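PDB 5AH0: lipase from Pelosinus fermentans, which probably hydrolyses ester bonds in lipids as an alpha/beta-hydrolase lipase and also breaks down the synthetic polyester poly(butylene adipate-co-terephthalate). Local coordinates for residues H82-G86 / T138-S143; Y4-H10 / K107-H113; M13-E19 / I197-K201. All coordinates share one frame; numbering follows the deposited sequence.

The three contacts illustrate how an alpha/beta hydrolase combines a sheet core with elaborated loops. Interaction 2 pairs strands 6-9 and 108-113 in the central parallel sheet. Interaction 3 follows directly, for the chain leaves strand 6-9 through residues 13-19, and the two touch where H10 CG lies 4.1 Å from W15 N; their centres are about 18 Å apart. Interaction 1 is peripheral, at the surface where one segment carries a zinc ligand, its centre about 26 Å from interaction 2 and 25 Å from interaction 3. Along the chain the segments run 4-10, 13-19, 82-86, 107-113, 138-143 and 197-201, so parts of roughly the first half of the chain, up to 178 residues apart, come together.

Interaction 1 (H82-G86 / T138-S143); sequences HSRYG and TPSQLS. With ZN (zinc ion), chain C.
Segment 82-86 carries a ligand of the zinc site at one end, and well away from the metal its R84 and Y85 reach from the start of strand 85-89 to the surface loop around Q141, an example of two surface elements meeting through a few long side chains. At the metal end, NE2 of H82 binds the zinc ion at 2.1 Å, and D56, H76 and D233 complete its protein ligands. Strand 85-89 pairs antiparallel with strand 68-71, and the loop 138-143 follows helix 132-136.

R84 bridges the gap. With CG anti to the backbone N (chi1 -179°) and the chain extended as far as NE, its guanidinium arrives at the bend of the loop. There NH2 gives a weak hydrogen bond to Q141 O, 3.2 Å long and well off straight, with an angle of 122° at the hydrogen. The stronger polar partner is D71 on strand 68-71, whose carboxylate forms a salt bridge with NE, so the link to the loop is a secondary, weak one. The CA of L142 sits at the guanidinium edge, in its plane, 4.0 Å from NH2, while T138 OG1 approaches obliquely.

Y85 runs alongside. The side chains of Y85 and Q141 cross at about a right angle, with ring and amide planes 47° apart, and the two polar ends remain too far apart to be bonded, Y85 OH standing 3.7 Å from Q141 OE1. That same Y85 OH lies above the guanidinium of R84, over its centre and 3.5 Å from its plane.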
loop_
_atom_site.group_PDB
_atom_site.type_symbol
_atom_site.label_atom_id
_atom_site.label_comp_id
_atom_site.label_asym_id
_atom_site.label_seq_id
_atom_site.Cartn_x
_atom_site.Cartn_y
_atom_site.Cartn_z
ATOM N N HIS A 82 19.403 -8.781 4.896
ATOM C CA HIS A 82 18.153 -9.474 5.222
ATOM C C HIS A 82 18.309 -10.872 5.789
ATOM O O HIS A 82 19.399 -11.336 6.072
ATOM C CB HIS A 82 17.287 -9.633 3.970
ATOM C CG HIS A 82 16.395 -8.474 3.675
ATOM N ND1 HIS A 82 16.081 -7.515 4.608
ATOM C CD2 HIS A 82 15.754 -8.121 2.535
ATOM C CE1 HIS A 82 15.273 -6.623 4.058
ATOM N NE2 HIS A 82 15.064 -6.966 2.800
ATOM N N SER A 83 17.160 -11.509 5.968
ATOM C CA SER A 83 17.007 -12.935 5.771
ATOM C C SER A 83 16.473 -13.009 4.357
ATOM O O SER A 83 15.549 -12.272 4.019
ATOM C CB SER A 83 16.030 -13.569 6.760
ATOM O OG SER A 83 16.325 -13.213 8.094
ATOM N N ARG A 84 17.068 -13.838 3.508
ATOM C CA ARG A 84 16.615 -13.924 2.122
ATOM C C ARG A 84 15.173 -14.409 2.029
ATOM O O ARG A 84 14.379 -13.899 1.242
ATOM C CB ARG A 84 17.518 -14.850 1.301
ATOM C CG ARG A 84 17.079 -14.950 -0.150
ATOM C CD ARG A 84 17.669 -16.135 -0.879
ATOM N NE ARG A 84 16.979 -16.352 -2.145
ATOM C CZ ARG A 84 17.468 -17.053 -3.161
ATOM N NH1 ARG A 84 18.674 -17.602 -3.077
ATOM N NH2 ARG A 84 16.756 -17.187 -4.271
ATOM N N TYR A 85 14.850 -15.406 2.843
ATOM C CA TYR A 85 13.557 -16.066 2.774
ATOM C C TYR A 85 12.636 -15.594 3.891
ATOM O O TYR A 85 13.064 -15.448 5.037
ATOM C CB TYR A 85 13.729 -17.585 2.836
ATOM C CG TYR A 85 14.329 -18.201 1.586
ATOM C CD1 TYR A 85 13.545 -18.432 0.459
ATOM C CD2 TYR A 85 15.675 -18.574 1.539
ATOM C CE1 TYR A 85 14.082 -19.008 -0.685
ATOM C CE2 TYR A 85 16.221 -19.147 0.398
ATOM C CZ TYR A 85 15.419 -19.361 -0.709
ATOM O OH TYR A 85 15.942 -19.928 -1.847
ATOM N N GLY A 86 11.373 -15.353 3.545
ATOM C CA GLY A 86 10.379 -14.898 4.503
ATOM C C GLY A 86 9.423 -15.991 4.947
ATOM O O GLY A 86 9.824 -17.130 5.192
ATOM N N THR A 138 22.845 -15.579 -8.636
ATOM C CA THR A 138 22.042 -16.398 -7.735
ATOM C C THR A 138 22.490 -17.836 -7.956
ATOM O O THR A 138 22.525 -18.314 -9.089
ATOM C CB THR A 138 20.500 -16.215 -7.974
ATOM O OG1 THR A 138 19.747 -16.982 -7.023
ATOM C CG2 THR A 138 20.096 -16.607 -9.389
ATOM N N PRO A 139 22.853 -18.526 -6.865
ATOM C CA PRO A 139 23.489 -19.843 -7.001
ATOM C C PRO A 139 22.587 -20.823 -7.738
ATOM O O PRO A 139 22.852 -21.186 -8.881
ATOM C CB PRO A 139 23.738 -20.280 -5.553
ATOM C CG PRO A 139 22.971 -19.343 -4.682
ATOM C CD PRO A 139 22.353 -18.267 -5.505
ATOM N N SER A 140 21.512 -21.224 -7.089
ATOM C CA SER A 140 20.461 -21.942 -7.768
ATOM C C SER A 140 19.189 -21.599 -7.039
ATOM O O SER A 140 19.203 -20.793 -6.095
ATOM C CB SER A 140 20.701 -23.449 -7.775
ATOM O OG SER A 140 20.633 -23.984 -6.469
ATOM N N GLN A 141 18.089 -22.179 -7.498
ATOM C CA GLN A 141 16.822 -22.020 -6.817
ATOM C C GLN A 141 16.445 -20.536 -6.723
ATOM O O GLN A 141 16.243 -20.011 -5.630
ATOM C CB GLN A 141 16.904 -22.654 -5.428
ATOM C CG GLN A 141 15.738 -23.543 -5.079
ATOM C CD GLN A 141 15.781 -24.014 -3.643
ATOM O OE1 GLN A 141 15.115 -23.446 -2.772
ATOM N NE2 GLN A 141 16.576 -25.051 -3.380
ATOM N N LEU A 142 16.398 -19.859 -7.869
ATOM C CA LEU A 142 15.977 -18.456 -7.947
ATOM C C LEU A 142 14.447 -18.325 -7.901
ATOM O O LEU A 142 13.736 -19.181 -8.433
ATOM C CB LEU A 142 16.523 -17.817 -9.227
ATOM C CG LEU A 142 16.096 -16.392 -9.570
ATOM C CD1 LEU A 142 16.779 -15.385 -8.651
ATOM C CD2 LEU A 142 16.372 -16.072 -11.028
ATOM N N SER A 143 13.940 -17.258 -7.276
ATOM C CA SER A 143 12.494 -17.037 -7.226
ATOM C C SER A 143 11.898 -16.738 -8.591
ATOM O O SER A 143 12.406 -15.891 -9.329
ATOM C CB SER A 143 12.126 -15.897 -6.286
ATOM O OG SER A 143 10.721 -15.688 -6.330
HETATM ZN ZN ZN C . 14.348 -5.601 1.415
#

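Interaction 2 (Y4-H10 / K107-H113); sequences YPIVLVH and KIHLVAH
Y4 to H10 and K107 to H113 run side by side as neighbouring strands of the central parallel sheet of the alpha/beta-hydrolase fold, their axes 22° apart. The backbone bonding is that of a regular parallel pair. H109 N donates to P5 O at 2.9 Å and V7 N returns a bond to H109 O; V7 O then receives V111 N at 3.1 Å, V9 N meets V111 O, and V9 O takes H113 N. The intervening I6 and L8 turn their backbones to strand 43-46 instead.

Apolar contacts divide between the two faces. On one, CG2 of I6 meets CG2 of V111 at 3.9 Å and L8 CD2 lies against V111 CB, under helix 370-380. On the other, V7 CG1 and L110 CD2, 3.8 Å apart, lie side by side pointing the same way, joined by V9 and A112 beneath helix 116-129.

Contacts of the Y4 ring close the N-terminal end. Y4 CG lies anti to the carbonyl carbon (chi1 -55°), which brings the ring beside K107 for a CH-pi contact: K107 CB stands over one face, 3.7 Å from the Y4 ring centroid and almost on the normal. The edge of Y4 is turned to the face of H109 in an offset edge-to-face pair, centroids 5.8 Å apart and planes at 62°. Replacing Y4 with an alanine would probably uncover the aliphatic chain of K107 and leave the H109 face without its aromatic neighbour.

H109 is held from both nitrogens, ND1 by S155 and NE2 by N2, which fixes the rotation of its ring. Beyond H113 the chain enters helix 116-129 through what is, in this family, normally the nucleophile elbow; the buried, regularly bonded strand pair is consistent with a rigid approach to that turn.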
loop_
_atom_site.group_PDB
_atom_site.type_symbol
_atom_site.label_atom_id
_atom_site.label_comp_id
_atom_site.label_asym_id
_atom_site.label_seq_id
_atom_site.Cartn_x
_atom_site.Cartn_y
_atom_site.Cartn_z
ATOM N N TYR A 4 -11.850 -11.598 -14.058
ATOM C CA TYR A 4 -10.685 -11.590 -13.191
ATOM C C TYR A 4 -11.076 -11.186 -11.771
ATOM O O TYR A 4 -11.873 -10.252 -11.566
ATOM C CB TYR A 4 -9.625 -10.633 -13.722
ATOM C CG TYR A 4 -9.202 -10.901 -15.141
ATOM C CD1 TYR A 4 -8.943 -12.206 -15.589
ATOM C CD2 TYR A 4 -9.050 -9.851 -16.041
ATOM C CE1 TYR A 4 -8.548 -12.445 -16.906
ATOM C CE2 TYR A 4 -8.656 -10.081 -17.349
ATOM C CZ TYR A 4 -8.408 -11.375 -17.780
ATOM O OH TYR A 4 -8.020 -11.570 -19.084
ATOM N N PRO A 5 -10.510 -11.886 -10.783
ATOM C CA PRO A 5 -10.773 -11.523 -9.394
ATOM C C PRO A 5 -10.057 -10.243 -8.996
ATOM O O PRO A 5 -9.153 -9.777 -9.704
ATOM C CB PRO A 5 -10.230 -12.717 -8.610
ATOM C CG PRO A 5 -9.208 -13.331 -9.511
ATOM C CD PRO A 5 -9.713 -13.118 -10.903
ATOM N N ILE A 6 -10.474 -9.690 -7.860
ATOM C CA ILE A 6 -9.851 -8.514 -7.279
ATOM C C ILE A 6 -8.977 -8.908 -6.091
ATOM O O ILE A 6 -9.410 -9.677 -5.233
ATOM C CB ILE A 6 -10.903 -7.511 -6.811
ATOM C CG1 ILE A 6 -11.559 -6.831 -8.009
ATOM C CG2 ILE A 6 -10.280 -6.503 -5.887
ATOM C CD1 ILE A 6 -12.797 -6.013 -7.650
ATOM N N VAL A 7 -7.748 -8.394 -6.049
ATOM C CA VAL A 7 -6.881 -8.594 -4.893
ATOM C C VAL A 7 -6.638 -7.265 -4.204
ATOM O O VAL A 7 -6.131 -6.324 -4.814
ATOM C CB VAL A 7 -5.527 -9.250 -5.291
ATOM C CG1 VAL A 7 -4.491 -9.079 -4.189
ATOM C CG2 VAL A 7 -5.732 -10.709 -5.583
ATOM N N LEU A 8 -6.990 -7.194 -2.925
ATOM C CA LEU A 8 -6.942 -5.938 -2.185
ATOM C C LEU A 8 -5.632 -5.805 -1.438
ATOM O O LEU A 8 -5.200 -6.738 -0.761
ATOM C CB LEU A 8 -8.120 -5.847 -1.221
ATOM C CG LEU A 8 -9.498 -5.697 -1.863
ATOM C CD1 LEU A 8 -10.571 -5.985 -0.833
ATOM C CD2 LEU A 8 -9.683 -4.299 -2.441
ATOM N N VAL A 9 -4.994 -4.647 -1.575
ATOM C CA VAL A 9 -3.648 -4.451 -1.052
ATOM C C VAL A 9 -3.569 -3.205 -0.177
ATOM O O VAL A 9 -3.559 -2.076 -0.687
ATOM C CB VAL A 9 -2.616 -4.352 -2.204
ATOM C CG1 VAL A 9 -1.187 -4.270 -1.656
ATOM C CG2 VAL A 9 -2.747 -5.544 -3.147
ATOM N N HIS A 10 -3.506 -3.422 1.138
ATOM C CA HIS A 10 -3.434 -2.335 2.123
ATOM C C HIS A 10 -2.160 -1.498 1.996
ATOM O O HIS A 10 -1.182 -1.911 1.356
ATOM C CB HIS A 10 -3.545 -2.896 3.545
ATOM C CG HIS A 10 -2.373 -3.732 3.958
ATOM N ND1 HIS A 10 -1.137 -3.190 4.242
ATOM C CD2 HIS A 10 -2.252 -5.068 4.142
ATOM C CE1 HIS A 10 -0.303 -4.161 4.577
ATOM N NE2 HIS A 10 -0.953 -5.311 4.521
ATOM N N LYS A 107 -5.709 -13.625 -15.096
ATOM C CA LYS A 107 -5.169 -12.370 -14.587
ATOM C C LYS A 107 -5.948 -11.905 -13.350
ATOM O O LYS A 107 -6.968 -12.504 -12.994
ATOM C CB LYS A 107 -5.199 -11.301 -15.681
ATOM C CG LYS A 107 -4.911 -11.855 -17.060
ATOM C CD LYS A 107 -4.821 -10.789 -18.137
ATOM C CE LYS A 107 -3.534 -10.000 -18.026
ATOM N NZ LYS A 107 -3.408 -8.952 -19.088
ATOM N N ILE A 108 -5.450 -10.862 -12.684
ATOM C CA ILE A 108 -6.154 -10.244 -11.551
ATOM C C ILE A 108 -6.240 -8.744 -11.718
ATOM O O ILE A 108 -5.487 -8.162 -12.505
ATOM C CB ILE A 108 -5.461 -10.506 -10.209
ATOM C CG1 ILE A 108 -4.061 -9.895 -10.216
ATOM C CG2 ILE A 108 -5.404 -11.985 -9.888
ATOM C CD1 ILE A 108 -3.303 -10.130 -8.944
ATOM N N HIS A 109 -7.163 -8.123 -10.981
ATOM C CA HIS A 109 -7.177 -6.672 -10.787
ATOM C C HIS A 109 -6.558 -6.340 -9.440
ATOM O O HIS A 109 -7.003 -6.861 -8.416
ATOM C CB HIS A 109 -8.592 -6.098 -10.801
ATOM C CG HIS A 109 -9.385 -6.431 -12.022
ATOM N ND1 HIS A 109 -9.137 -5.856 -13.249
ATOM C CD2 HIS A 109 -10.450 -7.249 -12.194
ATOM C CE1 HIS A 109 -10.004 -6.322 -14.131
ATOM N NE2 HIS A 109 -10.812 -7.168 -13.516
ATOM N N LEU A 110 -5.569 -5.457 -9.423
ATOM C CA LEU A 110 -5.020 -5.001 -8.153
ATOM C C LEU A 110 -5.682 -3.696 -7.730
ATOM O O LEU A 110 -5.640 -2.699 -8.452
ATOM C CB LEU A 110 -3.499 -4.848 -8.236
ATOM C CG LEU A 110 -2.850 -6.231 -8.248
ATOM C CD1 LEU A 110 -1.411 -6.220 -8.774
ATOM C CD2 LEU A 110 -2.942 -6.858 -6.851
ATOM N N VAL A 111 -6.325 -3.722 -6.567
ATOM C CA VAL A 111 -6.888 -2.516 -5.971
ATOM C C VAL A 111 -6.117 -2.229 -4.694
ATOM O O VAL A 111 -6.059 -3.062 -3.776
ATOM C CB VAL A 111 -8.403 -2.656 -5.666
ATOM C CG1 VAL A 111 -8.921 -1.429 -4.973
ATOM C CG2 VAL A 111 -9.198 -2.924 -6.959
ATOM N N ALA A 112 -5.500 -1.056 -4.656
ATOM C CA ALA A 112 -4.581 -0.718 -3.596
ATOM C C ALA A 112 -4.915 0.630 -2.988
ATOM O O ALA A 112 -5.392 1.534 -3.669
ATOM C CB ALA A 112 -3.164 -0.715 -4.113
ATOM N N HIS A 113 -4.636 0.743 -1.699
ATOM C CA HIS A 113 -4.822 1.962 -0.946
ATOM C C HIS A 113 -3.475 2.393 -0.406
ATOM O O HIS A 113 -2.659 1.556 -0.014
ATOM C CB HIS A 113 -5.818 1.734 0.193
ATOM C CG HIS A 113 -5.996 2.909 1.104
ATOM N ND1 HIS A 113 -5.547 2.911 2.407
ATOM C CD2 HIS A 113 -6.609 4.100 0.920
ATOM C CE1 HIS A 113 -5.867 4.056 2.985
ATOM N NE2 HIS A 113 -6.501 4.803 2.100
#

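Interaction 3 (M13-E19 / I197-K201); sequences MGWGRNE and IYDFK
The loop that follows strand 6-9, which in alpha/beta-hydrolase lipases commonly contributes to the oxyanion hole, is met here by residues 197-201, with E19 and Y198 as the main links. E19 closes a type I beta turn begun at G16, its N bonding to G16 O, and its carboxylate folds back over that turn. OE1 accepts G16 N at 2.7 Å, nearly along the C-O axis, and also forms a long, weak salt bridge with K201 NZ at 3.5 Å. OE2 receives a weak bond from D199 N, 3.0 Å long.

D199 in turn makes an Asx turn, its OD1 accepting K201 N from above the carboxylate plane, while OD2 pairs with R87. Deeper in, Y198 has CG anti to its own backbone N (chi1 -167°), which sends the ring toward M13; its OH donates to M13 O at 2.6 Å from above the carbonyl plane. The doubly bent M13 chain brings CE to the edge of the F200 ring, 3.9 Å from CE1.

E19 thus firmly accepts G16 N within its own turn and weakly links D199 and K201, whereas at M13 a short hydrogen bond sits beside apolar contacts with Y198 and F200.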
loop_
_atom_site.group_PDB
_atom_site.type_symbol
_atom_site.label_atom_id
_atom_site.label_comp_id
_atom_site.label_asym_id
_atom_site.label_seq_id
_atom_site.Cartn_x
_atom_site.Cartn_y
_atom_site.Cartn_z
ATOM N N MET A 13 1.051 0.950 7.356
ATOM C CA MET A 13 0.484 0.539 8.651
ATOM C C MET A 13 -0.783 -0.289 8.535
ATOM O O MET A 13 -1.450 -0.550 9.540
ATOM C CB MET A 13 0.188 1.744 9.546
ATOM C CG MET A 13 1.387 2.604 9.896
ATOM S SD MET A 13 2.603 1.706 10.841
ATOM C CE MET A 13 1.656 1.073 12.225
ATOM N N GLY A 14 -1.110 -0.711 7.320
ATOM C CA GLY A 14 -2.256 -1.577 7.100
ATOM C C GLY A 14 -2.081 -2.923 7.779
ATOM O O GLY A 14 -0.952 -3.318 8.083
ATOM N N TRP A 15 -3.196 -3.620 8.013
ATOM C CA TRP A 15 -3.221 -4.889 8.760
ATOM C C TRP A 15 -4.114 -5.955 8.114
ATOM O O TRP A 15 -5.030 -5.635 7.356
ATOM C CB TRP A 15 -3.686 -4.637 10.201
ATOM C CG TRP A 15 -5.067 -4.084 10.286
ATOM C CD1 TRP A 15 -6.233 -4.790 10.439
ATOM C CD2 TRP A 15 -5.442 -2.702 10.221
ATOM N NE1 TRP A 15 -7.313 -3.926 10.464
ATOM C CE2 TRP A 15 -6.851 -2.640 10.347
ATOM C CE3 TRP A 15 -4.728 -1.510 10.076
ATOM C CZ2 TRP A 15 -7.551 -1.434 10.327
ATOM C CZ3 TRP A 15 -5.431 -0.316 10.045
ATOM C CH2 TRP A 15 -6.825 -0.289 10.167
ATOM N N GLY A 16 -3.837 -7.227 8.410
ATOM C CA GLY A 16 -4.547 -8.334 7.791
ATOM C C GLY A 16 -5.771 -8.772 8.573
ATOM O O GLY A 16 -5.960 -8.371 9.720
ATOM N N ARG A 17 -6.583 -9.627 7.957
ATOM C CA ARG A 17 -7.896 -9.995 8.488
ATOM C C ARG A 17 -7.798 -10.766 9.800
ATOM O O ARG A 17 -8.749 -10.807 10.576
ATOM C CB ARG A 17 -8.657 -10.822 7.451
ATOM C CG ARG A 17 -8.769 -10.141 6.088
ATOM C CD ARG A 17 -9.306 -11.094 5.012
ATOM N NE ARG A 17 -10.524 -11.795 5.423
ATOM C CZ ARG A 17 -11.748 -11.263 5.434
ATOM N NH1 ARG A 17 -11.948 -10.004 5.063
ATOM N NH2 ARG A 17 -12.781 -11.998 5.829
ATOM N N ASN A 18 -6.644 -11.380 10.043
ATOM C CA ASN A 18 -6.423 -12.142 11.264
ATOM C C ASN A 18 -5.867 -11.259 12.378
ATOM O O ASN A 18 -5.494 -11.741 13.446
ATOM C CB ASN A 18 -5.473 -13.297 10.984
ATOM C CG ASN A 18 -6.037 -14.277 9.971
ATOM O OD1 ASN A 18 -7.248 -14.520 9.932
ATOM N ND2 ASN A 18 -5.164 -14.829 9.129
ATOM N N GLU A 19 -5.801 -9.959 12.106
ATOM C CA GLU A 19 -5.315 -8.971 13.055
ATOM C C GLU A 19 -6.404 -7.958 13.368
ATOM O O GLU A 19 -7.349 -7.807 12.592
ATOM C CB GLU A 19 -4.091 -8.247 12.499
ATOM C CG GLU A 19 -2.860 -9.108 12.328
ATOM C CD GLU A 19 -1.788 -8.415 11.499
ATOM O OE1 GLU A 19 -2.107 -7.937 10.389
ATOM O OE2 GLU A 19 -0.623 -8.352 11.954
ATOM N N ILE A 197 -4.215 -7.571 18.524
ATOM C CA ILE A 197 -3.430 -8.402 17.630
ATOM C C ILE A 197 -2.925 -7.542 16.478
ATOM O O ILE A 197 -3.689 -7.138 15.601
ATOM C CB ILE A 197 -4.236 -9.587 17.103
ATOM C CG1 ILE A 197 -4.874 -10.337 18.276
ATOM C CG2 ILE A 197 -3.348 -10.506 16.264
ATOM C CD1 ILE A 197 -5.756 -11.490 17.867
ATOM N N TYR A 198 -1.642 -7.217 16.519
ATOM C CA TYR A 198 -1.013 -6.426 15.478
ATOM C C TYR A 198 0.447 -6.832 15.378
ATOM O O TYR A 198 1.122 -6.986 16.393
ATOM C CB TYR A 198 -1.147 -4.926 15.767
ATOM C CG TYR A 198 -0.802 -4.037 14.591
ATOM C CD1 TYR A 198 0.526 -3.814 14.227
ATOM C CD2 TYR A 198 -1.800 -3.409 13.847
ATOM C CE1 TYR A 198 0.856 -2.989 13.144
ATOM C CE2 TYR A 198 -1.483 -2.581 12.757
ATOM C CZ TYR A 198 -0.151 -2.380 12.420
ATOM O OH TYR A 198 0.174 -1.578 11.358
ATOM N N ASP A 199 0.932 -7.026 14.159
ATOM C CA ASP A 199 2.298 -7.477 13.964
ATOM C C ASP A 199 3.024 -6.694 12.873
ATOM O O ASP A 199 2.510 -6.544 11.768
ATOM C CB ASP A 199 2.318 -8.962 13.624
ATOM C CG ASP A 199 3.715 -9.457 13.327
ATOM O OD1 ASP A 199 4.668 -8.946 13.961
ATOM O OD2 ASP A 199 3.862 -10.341 12.460
ATOM N N PHE A 200 4.236 -6.228 13.164
ATOM C CA PHE A 200 4.931 -5.386 12.197
ATOM C C PHE A 200 5.591 -6.183 11.089
ATOM O O PHE A 200 5.996 -5.614 10.067
ATOM C CB PHE A 200 5.942 -4.490 12.903
ATOM C CG PHE A 200 5.291 -3.462 13.778
ATOM C CD1 PHE A 200 4.692 -2.347 13.216
ATOM C CD2 PHE A 200 5.263 -3.613 15.153
ATOM C CE1 PHE A 200 4.074 -1.401 14.009
ATOM C CE2 PHE A 200 4.654 -2.669 15.954
ATOM C CZ PHE A 200 4.053 -1.565 15.379
ATOM N N LYS A 201 5.661 -7.499 11.286
ATOM C CA LYS A 201 6.183 -8.414 10.278
ATOM C C LYS A 201 7.571 -7.992 9.812
ATOM O O LYS A 201 7.800 -7.758 8.622
ATOM C CB LYS A 201 5.214 -8.501 9.097
ATOM C CG LYS A 201 3.816 -8.940 9.490
ATOM C CD LYS A 201 2.794 -8.541 8.438
ATOM C CE LYS A 201 1.399 -8.385 9.038
ATOM N NZ LYS A 201 0.679 -7.178 8.470
#